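PDB 3HBZ: putative glycoside hydrolase from Bacteroides thetaiotaomicron VPI-5482, which is of unknown function but binds calcium and may play a role in carbohydrate metabolism, perhaps as a glycoside hydrolase. Local coordinates for residues F50-P60 / Q72-D80; I12-T23 / I28-G38. All coordinates share one frame; numbering follows the deposited sequence.

Contact 1: residues F50-P60 / Q72-D80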
loop_
_atom_site.group_PDB
_atom_site.type_symbol
_atom_site.label_atom_id
_atom_site.label_comp_id
_atom_site.label_asym_id
_atom_site.label_seq_id
_atom_site.Cartn_x
_atom_site.Cartn_y
_atom_site.Cartn_z
ATOM N N PHE A 50 -20.186 -10.520 -6.166
ATOM C CA PHE A 50 -19.866 -9.117 -6.358
ATOM C C PHE A 50 -21.140 -8.267 -6.270
ATOM O O PHE A 50 -22.266 -8.755 -6.498
ATOM C CB PHE A 50 -19.190 -8.881 -7.719
ATOM C CG PHE A 50 -18.053 -9.817 -8.001
ATOM C CD1 PHE A 50 -16.810 -9.619 -7.407
ATOM C CD2 PHE A 50 -18.243 -10.962 -8.772
ATOM C CE1 PHE A 50 -15.753 -10.515 -7.625
ATOM C CE2 PHE A 50 -17.183 -11.842 -9.018
ATOM C CZ PHE A 50 -15.933 -11.610 -8.452
ATOM N N THR A 51 -20.956 -6.997 -5.938
ATOM C CA THR A 51 -21.929 -6.003 -6.293
ATOM C C THR A 51 -21.335 -5.212 -7.452
ATOM O O THR A 51 -20.100 -5.122 -7.587
ATOM C CB THR A 51 -22.326 -5.102 -5.121
ATOM O OG1 THR A 51 -21.160 -4.418 -4.641
ATOM C CG2 THR A 51 -23.004 -5.927 -3.979
ATOM N N LEU A 52 -22.221 -4.668 -8.295
ATOM C CA LEU A 52 -21.842 -3.975 -9.515
ATOM C C LEU A 52 -22.542 -2.658 -9.630
ATOM O O LEU A 52 -23.567 -2.394 -8.982
ATOM C CB LEU A 52 -22.221 -4.793 -10.765
ATOM C CG LEU A 52 -21.699 -6.223 -10.946
ATOM C CD1 LEU A 52 -22.428 -6.884 -12.171
ATOM C CD2 LEU A 52 -20.141 -6.264 -11.043
ATOM N N THR A 53 -21.989 -1.827 -10.490
ATOM C CA THR A 53 -22.687 -0.636 -10.999
ATOM C C THR A 53 -24.076 -1.018 -11.502
ATOM O O THR A 53 -24.216 -1.965 -12.302
ATOM C CB THR A 53 -21.906 -0.073 -12.207
ATOM O OG1 THR A 53 -20.555 0.185 -11.796
ATOM C CG2 THR A 53 -22.613 1.224 -12.811
ATOM N N PRO A 54 -25.110 -0.250 -11.098
ATOM C CA PRO A 54 -26.450 -0.591 -11.548
ATOM C C PRO A 54 -26.557 -0.782 -13.074
ATOM O O PRO A 54 -26.031 0.010 -13.853
ATOM C CB PRO A 54 -27.309 0.562 -11.032
ATOM C CG PRO A 54 -26.628 0.975 -9.751
ATOM C CD PRO A 54 -25.117 0.866 -10.141
ATOM N N GLY A 55 -27.198 -1.877 -13.467
ATOM C CA GLY A 55 -27.391 -2.215 -14.858
ATOM C C GLY A 55 -26.252 -2.957 -15.522
ATOM O O GLY A 55 -26.409 -3.383 -16.658
ATOM N N ALA A 56 -25.098 -3.072 -14.869
ATOM C CA ALA A 56 -23.968 -3.819 -15.442
ATOM C C ALA A 56 -24.180 -5.324 -15.335
ATOM O O ALA A 56 -24.972 -5.806 -14.530
ATOM C CB ALA A 56 -22.656 -3.450 -14.732
ATOM N N THR A 57 -23.433 -6.073 -16.143
ATOM C CA THR A 57 -23.347 -7.498 -15.987
ATOM C C THR A 57 -21.900 -7.931 -15.916
ATOM O O THR A 57 -20.988 -7.219 -16.381
ATOM C CB THR A 57 -24.006 -8.251 -17.174
ATOM O OG1 THR A 57 -23.370 -7.850 -18.391
ATOM C CG2 THR A 57 -25.532 -8.007 -17.226
ATOM N N ILE A 58 -21.682 -9.124 -15.366
ATOM C CA ILE A 58 -20.332 -9.640 -15.219
ATOM C C ILE A 58 -20.259 -11.061 -15.803
ATOM O O ILE A 58 -21.184 -11.854 -15.672
ATOM C CB ILE A 58 -19.865 -9.591 -13.759
ATOM C CG1 ILE A 58 -18.368 -9.937 -13.639
ATOM C CG2 ILE A 58 -20.692 -10.545 -12.903
ATOM C CD1 ILE A 58 -17.754 -9.681 -12.246
ATOM N N ASP A 59 -19.148 -11.362 -16.443
ATOM C CA ASP A 59 -18.937 -12.631 -17.148
ATOM C C ASP A 59 -17.576 -13.122 -16.703
ATOM O O ASP A 59 -16.593 -12.427 -16.883
ATOM C CB ASP A 59 -18.934 -12.409 -18.650
ATOM C CG ASP A 59 -18.702 -13.690 -19.452
ATOM O OD1 ASP A 59 -19.177 -14.748 -19.047
ATOM O OD2 ASP A 59 -18.045 -13.627 -20.506
ATOM N N PRO A 60 -17.515 -14.317 -16.088
ATOM C CA PRO A 60 -18.647 -15.155 -15.773
ATOM C C PRO A 60 -19.468 -14.549 -14.641
ATOM O O PRO A 60 -19.024 -13.589 -14.026
ATOM C CB PRO A 60 -18.001 -16.488 -15.352
ATOM C CG PRO A 60 -16.709 -16.109 -14.844
ATOM C CD PRO A 60 -16.253 -14.910 -15.632
ATOM N N GLN A 72 -7.843 -15.111 -11.785
ATOM C CA GLN A 72 -8.915 -15.373 -12.716
ATOM C C GLN A 72 -9.467 -14.040 -13.149
ATOM O O GLN A 72 -9.588 -13.129 -12.320
ATOM C CB GLN A 72 -10.027 -16.155 -12.000
ATOM C CG GLN A 72 -9.606 -17.518 -11.534
ATOM C CD GLN A 72 -9.259 -18.415 -12.697
ATOM O OE1 GLN A 72 -10.025 -18.554 -13.635
ATOM N NE2 GLN A 72 -8.092 -19.002 -12.647
ATOM N N GLN A 73 -9.789 -13.922 -14.431
ATOM C CA GLN A 73 -10.316 -12.682 -14.991
ATOM C C GLN A 73 -11.838 -12.709 -15.158
ATOM O O GLN A 73 -12.428 -13.718 -15.548
ATOM C CB GLN A 73 -9.710 -12.403 -16.369
ATOM C CG GLN A 73 -8.196 -12.178 -16.363
ATOM C CD GLN A 73 -7.708 -11.582 -17.650
ATOM O OE1 GLN A 73 -8.493 -11.317 -18.558
ATOM N NE2 GLN A 73 -6.414 -11.348 -17.738
ATOM N N TYR A 74 -12.455 -11.572 -14.881
ATOM C CA TYR A 74 -13.854 -11.327 -15.132
ATOM C C TYR A 74 -14.006 -10.058 -15.950
ATOM O O TYR A 74 -13.256 -9.103 -15.766
ATOM C CB TYR A 74 -14.612 -11.072 -13.819
ATOM C CG TYR A 74 -14.642 -12.212 -12.797
ATOM C CD1 TYR A 74 -13.521 -12.548 -12.061
ATOM C CD2 TYR A 74 -15.819 -12.910 -12.528
ATOM C CE1 TYR A 74 -13.562 -13.555 -11.085
ATOM C CE2 TYR A 74 -15.868 -13.919 -11.569
ATOM C CZ TYR A 74 -14.740 -14.231 -10.842
ATOM O OH TYR A 74 -14.777 -15.222 -9.904
ATOM N N THR A 75 -15.015 -10.024 -16.806
ATOM C CA THR A 75 -15.347 -8.816 -17.561
ATOM C C THR A 75 -16.719 -8.270 -17.149
ATOM O O THR A 75 -17.704 -8.984 -17.175
ATOM C CB THR A 75 -15.318 -9.145 -19.091
ATOM O OG1 THR A 75 -13.992 -9.499 -19.423
ATOM C CG2 THR A 75 -15.727 -7.976 -19.961
ATOM N N VAL A 76 -16.744 -6.992 -16.811
ATOM C CA VAL A 76 -17.948 -6.261 -16.484
ATOM C C VAL A 76 -18.295 -5.424 -17.717
ATOM O O VAL A 76 -17.447 -4.723 -18.280
ATOM C CB VAL A 76 -17.727 -5.364 -15.286
ATOM C CG1 VAL A 76 -18.971 -4.580 -14.951
ATOM C CG2 VAL A 76 -17.251 -6.195 -14.057
ATOM N N THR A 77 -19.542 -5.557 -18.159
ATOM C CA THR A 77 -20.084 -4.785 -19.248
ATOM C C THR A 77 -21.141 -3.868 -18.693
ATOM O O THR A 77 -22.024 -4.331 -17.952
ATOM C CB THR A 77 -20.729 -5.706 -20.289
ATOM O OG1 THR A 77 -19.750 -6.657 -20.727
ATOM C CG2 THR A 77 -21.277 -4.879 -21.484
ATOM N N ALA A 78 -21.039 -2.583 -19.049
ATOM C CA ALA A 78 -22.061 -1.612 -18.678
ATOM C C ALA A 78 -23.370 -1.932 -19.336
ATOM O O ALA A 78 -23.438 -2.726 -20.299
ATOM C CB ALA A 78 -21.636 -0.153 -19.004
ATOM N N ALA A 79 -24.404 -1.304 -18.779
ATOM C CA ALA A 79 -25.781 -1.424 -19.225
ATOM C C ALA A 79 -25.874 -1.170 -20.679
ATOM O O ALA A 79 -26.623 -1.850 -21.348
ATOM C CB ALA A 79 -26.686 -0.420 -18.481
ATOM N N ASP A 80 -25.122 -0.192 -21.185
ATOM C CA ASP A 80 -25.191 0.151 -22.611
ATOM C C ASP A 80 -24.601 -0.898 -23.556
ATOM O O ASP A 80 -24.760 -0.761 -24.747
ATOM C CB ASP A 80 -24.575 1.515 -22.894
ATOM C CG ASP A 80 -23.121 1.652 -22.417
ATOM O OD1 ASP A 80 -22.288 0.708 -22.513
ATOM O OD2 ASP A 80 -22.802 2.766 -21.970
HETATM O O HOH W 1 -23.913 0.007 -16.224
HETATM O O HOH W 2 -24.312 -5.596 -19.578
#
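Phe50 points the edge of its ring at the face of Tyr74 in a T-shaped stack, with centroids 5.0 Å apart and planes at 75°. The CE2 and CZ corner of Phe50 does the touching, above the CE2–CZ side of the tyrosine ring; with CG of Phe50 anti to its carbonyl carbon (chi1 -49°), the ring reaches across to that face. In the plane of the Tyr74 ring, Pro60 O comes to its edge, 3.6 Å from CD2. Pro60, which follows a cis peptide bond, also sets its CD against Tyr74 CD2. Arg66 adds a cation-pi contact with the same ring. Were Tyr74 cut back to an alanine, a gap would probably open beneath the Phe50 edge and beside Pro60 CD, and Arg66 would lose its cation-pi partner.

On the side of the sheet that bears Ile58 and Val76, apolar packing continues: Ile58 is extended, CD1 lying 3.8 Å from Tyr74 CD2, while its CG1 meets Val76 CG2. Val76 turns its other methyl, CG1, to Ala56 CB at 3.9 Å.

Four backbone hydrogen bonds pair the strands. Thr57 and Thr77 exchange two, with Thr57 O to Thr77 N at 2.8 Å, and Asp59 and Thr75 exchange the other two, Asp59 O to Thr75 N being 2.9 Å. One water bridges Thr57 OG1 (2.7 Å) and Thr77 O beside the last pair; beyond it a second accepts from Ala79 N and donates to Pro54 O.

Gly55 sits at positive phi in the type II turn Thr53–Ala56, where a side chain would crowd Ala79 CB. That turn carries the chain from strand 49-52, in the small sheet, to 57-59, the antiparallel edge strand of the mixed sheet, consistent with a crossing between the two layers of a small beta sandwich.

Contact 2: residues I12-T23 / I28-G38. With CAC (cacodylate ion), chain G.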
loop_
_atom_site.group_PDB
_atom_site.type_symbol
_atom_site.label_atom_id
_atom_site.label_comp_id
_atom_site.label_asym_id
_atom_site.label_seq_id
_atom_site.Cartn_x
_atom_site.Cartn_y
_atom_site.Cartn_z
ATOM N N ILE A 12 -16.866 -3.297 -10.455
ATOM C CA ILE A 12 -17.128 -4.131 -9.301
ATOM C C ILE A 12 -17.007 -3.235 -8.100
ATOM O O ILE A 12 -15.961 -2.656 -7.892
ATOM C CB ILE A 12 -16.100 -5.255 -9.182
ATOM C CG1 ILE A 12 -16.269 -6.246 -10.361
ATOM C CG2 ILE A 12 -16.275 -5.991 -7.867
ATOM C CD1 ILE A 12 -15.197 -7.376 -10.400
ATOM N N LEU A 13 -18.062 -3.155 -7.302
ATOM C CA LEU A 13 -18.096 -2.258 -6.139
ATOM C C LEU A 13 -17.815 -2.973 -4.850
ATOM O O LEU A 13 -17.482 -2.342 -3.883
ATOM C CB LEU A 13 -19.445 -1.540 -6.052
ATOM C CG LEU A 13 -19.781 -0.647 -7.242
ATOM C CD1 LEU A 13 -21.238 -0.185 -7.092
ATOM C CD2 LEU A 13 -18.774 0.545 -7.294
ATOM N N SER A 14 -17.968 -4.294 -4.814
ATOM C CA SER A 14 -17.613 -5.080 -3.616
ATOM C C SER A 14 -17.410 -6.517 -3.978
ATOM O O SER A 14 -17.852 -6.959 -5.033
ATOM C CB SER A 14 -18.702 -4.985 -2.505
ATOM O OG SER A 14 -19.893 -5.726 -2.836
ATOM N N CYS A 15 -16.775 -7.243 -3.067
ATOM C CA CYS A 15 -16.476 -8.673 -3.254
ATOM C C CYS A 15 -16.595 -9.359 -1.942
ATOM O O CYS A 15 -16.093 -8.841 -0.953
ATOM C CB CYS A 15 -15.038 -8.838 -3.722
ATOM S SG CYS A 15 -14.560 -10.500 -4.086
ATOM N N ARG A 16 -17.220 -10.536 -1.917
ATOM C CA ARG A 16 -17.192 -11.358 -0.737
ATOM C C ARG A 16 -17.237 -12.825 -1.117
ATOM O O ARG A 16 -17.491 -13.139 -2.283
ATOM C CB ARG A 16 -18.311 -10.977 0.208
ATOM C CG ARG A 16 -19.639 -11.493 -0.172
ATOM C CD ARG A 16 -20.686 -10.907 0.732
ATOM N NE ARG A 16 -21.931 -11.653 0.596
ATOM C CZ ARG A 16 -22.271 -12.732 1.300
ATOM N NH1 ARG A 16 -21.476 -13.232 2.245
ATOM N NH2 ARG A 16 -23.435 -13.310 1.050
ATOM N N LEU A 17 -16.892 -13.690 -0.151
ATOM C CA LEU A 17 -16.889 -15.139 -0.326
ATOM C C LEU A 17 -17.837 -15.770 0.707
ATOM O O LEU A 17 -17.477 -15.974 1.869
ATOM C CB LEU A 17 -15.501 -15.709 -0.129
ATOM C CG LEU A 17 -14.375 -15.472 -1.122
ATOM C CD1 LEU A 17 -13.083 -16.106 -0.535
ATOM C CD2 LEU A 17 -14.719 -16.060 -2.480
ATOM N N PRO A 18 -19.067 -16.061 0.295
ATOM C CA PRO A 18 -20.045 -16.639 1.225
ATOM C C PRO A 18 -19.492 -17.917 1.871
ATOM O O PRO A 18 -18.907 -18.738 1.192
ATOM C CB PRO A 18 -21.249 -16.965 0.314
ATOM C CG PRO A 18 -21.135 -16.075 -0.848
ATOM C CD PRO A 18 -19.639 -15.807 -1.043
ATOM N N GLY A 19 -19.627 -18.043 3.178
ATOM C CA GLY A 19 -19.105 -19.216 3.900
ATOM C C GLY A 19 -17.599 -19.353 4.129
ATOM O O GLY A 19 -17.185 -20.332 4.739
ATOM N N VAL A 20 -16.784 -18.398 3.655
ATOM C CA VAL A 20 -15.334 -18.359 3.963
ATOM C C VAL A 20 -15.036 -17.060 4.705
ATOM O O VAL A 20 -15.479 -15.983 4.276
ATOM C CB VAL A 20 -14.481 -18.407 2.660
ATOM C CG1 VAL A 20 -12.992 -18.048 2.912
ATOM C CG2 VAL A 20 -14.625 -19.749 1.983
ATOM N N VAL A 21 -14.275 -17.139 5.791
ATOM C CA VAL A 21 -13.881 -15.933 6.520
ATOM C C VAL A 21 -12.657 -15.371 5.809
ATOM O O VAL A 21 -11.630 -16.058 5.636
ATOM C CB VAL A 21 -13.560 -16.181 8.014
ATOM C CG1 VAL A 21 -13.329 -14.829 8.749
ATOM C CG2 VAL A 21 -14.696 -16.979 8.693
HETATM N N MSE A 22 -12.809 -14.146 5.326
HETATM C CA MSE A 22 -11.696 -13.400 4.725
HETATM C C MSE A 22 -10.909 -12.800 5.891
HETATM O O MSE A 22 -11.469 -12.546 6.947
HETATM C CB MSE A 22 -12.236 -12.359 3.761
HETATM C CG MSE A 22 -12.813 -13.021 2.519
HETATM SE SE MSE A 22 -13.423 -11.782 1.206
HETATM C CE MSE A 22 -14.674 -10.759 2.239
ATOM N N THR A 23 -9.600 -12.661 5.742
ATOM C CA THR A 23 -8.771 -12.292 6.890
ATOM C C THR A 23 -8.736 -10.774 7.021
ATOM O O THR A 23 -8.388 -10.256 8.075
ATOM C CB THR A 23 -7.381 -12.844 6.751
ATOM O OG1 THR A 23 -6.795 -12.255 5.582
ATOM C CG2 THR A 23 -7.421 -14.428 6.647
ATOM N N ILE A 28 -9.625 -3.547 -3.631
ATOM C CA ILE A 28 -10.115 -3.262 -4.971
ATOM C C ILE A 28 -9.415 -2.049 -5.582
ATOM O O ILE A 28 -9.358 -1.006 -4.986
ATOM C CB ILE A 28 -11.635 -3.055 -4.934
ATOM C CG1 ILE A 28 -12.241 -4.285 -4.258
ATOM C CG2 ILE A 28 -12.170 -2.875 -6.393
ATOM C CD1 ILE A 28 -13.796 -4.316 -4.176
ATOM N N THR A 29 -8.843 -2.219 -6.773
ATOM C CA THR A 29 -8.296 -1.104 -7.531
ATOM C C THR A 29 -9.173 -0.931 -8.780
ATOM O O THR A 29 -10.240 -1.529 -8.863
ATOM C CB THR A 29 -6.814 -1.338 -7.918
ATOM O OG1 THR A 29 -6.729 -2.410 -8.864
ATOM C CG2 THR A 29 -5.952 -1.616 -6.665
ATOM N N ASN A 30 -8.715 -0.143 -9.743
ATOM C CA ASN A 30 -9.455 0.057 -10.964
ATOM C C ASN A 30 -9.739 -1.242 -11.755
ATOM O O ASN A 30 -10.797 -1.350 -12.355
ATOM C CB ASN A 30 -8.748 1.056 -11.884
ATOM C CG ASN A 30 -9.687 1.602 -12.967
ATOM O OD1 ASN A 30 -10.656 2.258 -12.650
ATOM N ND2 ASN A 30 -9.418 1.298 -14.238
ATOM N N ASN A 31 -8.784 -2.188 -11.769
ATOM C CA ASN A 31 -8.865 -3.387 -12.604
ATOM C C ASN A 31 -8.426 -4.683 -11.883
ATOM O O ASN A 31 -8.126 -5.676 -12.540
ATOM C CB ASN A 31 -8.016 -3.223 -13.902
ATOM C CG ASN A 31 -8.499 -2.070 -14.812
ATOM O OD1 ASN A 31 -8.085 -0.911 -14.633
ATOM N ND2 ASN A 31 -9.316 -2.406 -15.851
ATOM N N SER A 32 -8.355 -4.661 -10.557
ATOM C CA SER A 32 -7.914 -5.818 -9.801
ATOM C C SER A 32 -8.595 -5.886 -8.463
ATOM O O SER A 32 -9.000 -4.852 -7.866
ATOM C CB SER A 32 -6.387 -5.839 -9.613
ATOM O OG SER A 32 -5.952 -4.858 -8.678
ATOM N N ILE A 33 -8.761 -7.122 -8.023
ATOM C CA ILE A 33 -9.206 -7.443 -6.663
ATOM C C ILE A 33 -8.242 -8.463 -6.043
ATOM O O ILE A 33 -7.891 -9.429 -6.696
ATOM C CB ILE A 33 -10.586 -8.027 -6.659
ATOM C CG1 ILE A 33 -11.545 -7.113 -7.447
ATOM C CG2 ILE A 33 -11.077 -8.231 -5.171
ATOM C CD1 ILE A 33 -13.002 -7.430 -7.346
ATOM N N ASN A 34 -7.790 -8.206 -4.806
ATOM C CA ASN A 34 -7.013 -9.161 -4.009
ATOM C C ASN A 34 -7.876 -9.548 -2.812
ATOM O O ASN A 34 -8.293 -8.691 -2.025
ATOM C CB ASN A 34 -5.658 -8.582 -3.535
ATOM C CG ASN A 34 -4.557 -8.607 -4.641
ATOM O OD1 ASN A 34 -4.672 -7.942 -5.645
ATOM N ND2 ASN A 34 -3.529 -9.401 -4.444
ATOM N N ILE A 35 -8.159 -10.835 -2.714
ATOM C CA ILE A 35 -8.986 -11.426 -1.672
ATOM C C ILE A 35 -8.030 -12.195 -0.745
ATOM O O ILE A 35 -7.176 -12.918 -1.216
ATOM C CB ILE A 35 -9.965 -12.439 -2.301
ATOM C CG1 ILE A 35 -10.912 -11.704 -3.279
ATOM C CG2 ILE A 35 -10.770 -13.182 -1.210
ATOM C CD1 ILE A 35 -11.801 -12.597 -4.161
ATOM N N PHE A 36 -8.156 -12.017 0.562
ATOM C CA PHE A 36 -7.256 -12.667 1.522
ATOM C C PHE A 36 -7.982 -13.711 2.387
ATOM O O PHE A 36 -8.976 -13.400 3.061
ATOM C CB PHE A 36 -6.597 -11.623 2.451
ATOM C CG PHE A 36 -5.741 -10.601 1.723
ATOM C CD1 PHE A 36 -6.334 -9.523 1.084
ATOM C CD2 PHE A 36 -4.370 -10.724 1.683
ATOM C CE1 PHE A 36 -5.574 -8.585 0.450
ATOM C CE2 PHE A 36 -3.588 -9.761 1.032
ATOM C CZ PHE A 36 -4.199 -8.724 0.392
ATOM N N VAL A 37 -7.453 -14.938 2.395
ATOM C CA VAL A 37 -8.011 -16.013 3.207
ATOM C C VAL A 37 -6.915 -16.634 4.080
ATOM O O VAL A 37 -5.726 -16.444 3.833
ATOM C CB VAL A 37 -8.682 -17.078 2.306
ATOM C CG1 VAL A 37 -9.710 -16.416 1.440
ATOM C CG2 VAL A 37 -7.645 -17.819 1.443
ATOM N N GLY A 38 -7.312 -17.359 5.114
ATOM C CA GLY A 38 -6.346 -17.982 6.011
ATOM C C GLY A 38 -5.535 -19.074 5.326
ATOM O O GLY A 38 -6.065 -19.838 4.510
HETATM AS AS CAC G . -5.071 -0.474 -11.772
HETATM O O1 CAC G . -6.014 -1.854 -11.301
HETATM O O2 CAC G . -5.668 0.776 -10.684
HETATM C C1 CAC G . -3.240 -0.832 -11.182
HETATM C C2 CAC G . -5.230 0.092 -13.665
#
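Cys15 SG touches Ile35 CD1 at 3.5 Å, pointing at strand 32-36 because it stands anti to the backbone N (chi1 -176°). Around it runs a row of apolar contacts: the Ile12 CG2 methyl meets Ile33 CD1 at 3.6 Å, and Leu17 CD1 settles between Ile35 CG2 and Val37 CG1. Val20 CG1 covers the same Val37 methyl. From the turn side the selenium of Met22, a selenomethionine, lies 3.9 Å from Ile35 CG2, carried there by a chain extended through chi2 (-177°). Strands 12-16 and 32-36 belong to different sheets, their axes 8.8 Å apart and 31° off parallel, so the Ile12, Cys15, Ile33 and Ile35 side chains fill the space between two sheets, as in a beta sandwich, and the Leu17–Met22 loop continues that packing.

Polar contact comes where the chains converge beyond the strands. Thr23 N donates to Phe36 O at 2.9 Å, approaching from above the carbonyl plane, and Met22 CA brings its hydrogen to the same oxygen. Thr23 CG2 presses on the Val37–Gly38 peptide, 3.3 Å from Gly38 N.

At the far hairpin end, a cacodylate, probably from the crystallisation liquor, takes hydrogen bonds on O1 from Thr29 OG1 (2.6 Å) and Asn31 N, and a weak one on O2 from Asn30 N.

How the contacts relate
From the N terminus, the chain passes Glu9 and enters strand 12-16; contact 2 closes a short loop, 24-27, when 28-38 packs across from it in the other sheet, strand 32-36 running roughly the same way as 12-16. Strand 49-52 then pairs with 12-16, opening contact 1, which closes over the connection 61-71 as strand 72-77 returns. The two are in series, neither nesting nor crossing. They meet directly through Thr51 with Leu13 and Ser14, and through Phe50 packing on Ile12. In the mixed sheet, strand 84-92 lies between 32-36 and 72-77 and so links the second segments of both contacts; Lys84 at its start shares a calcium ion with Glu9.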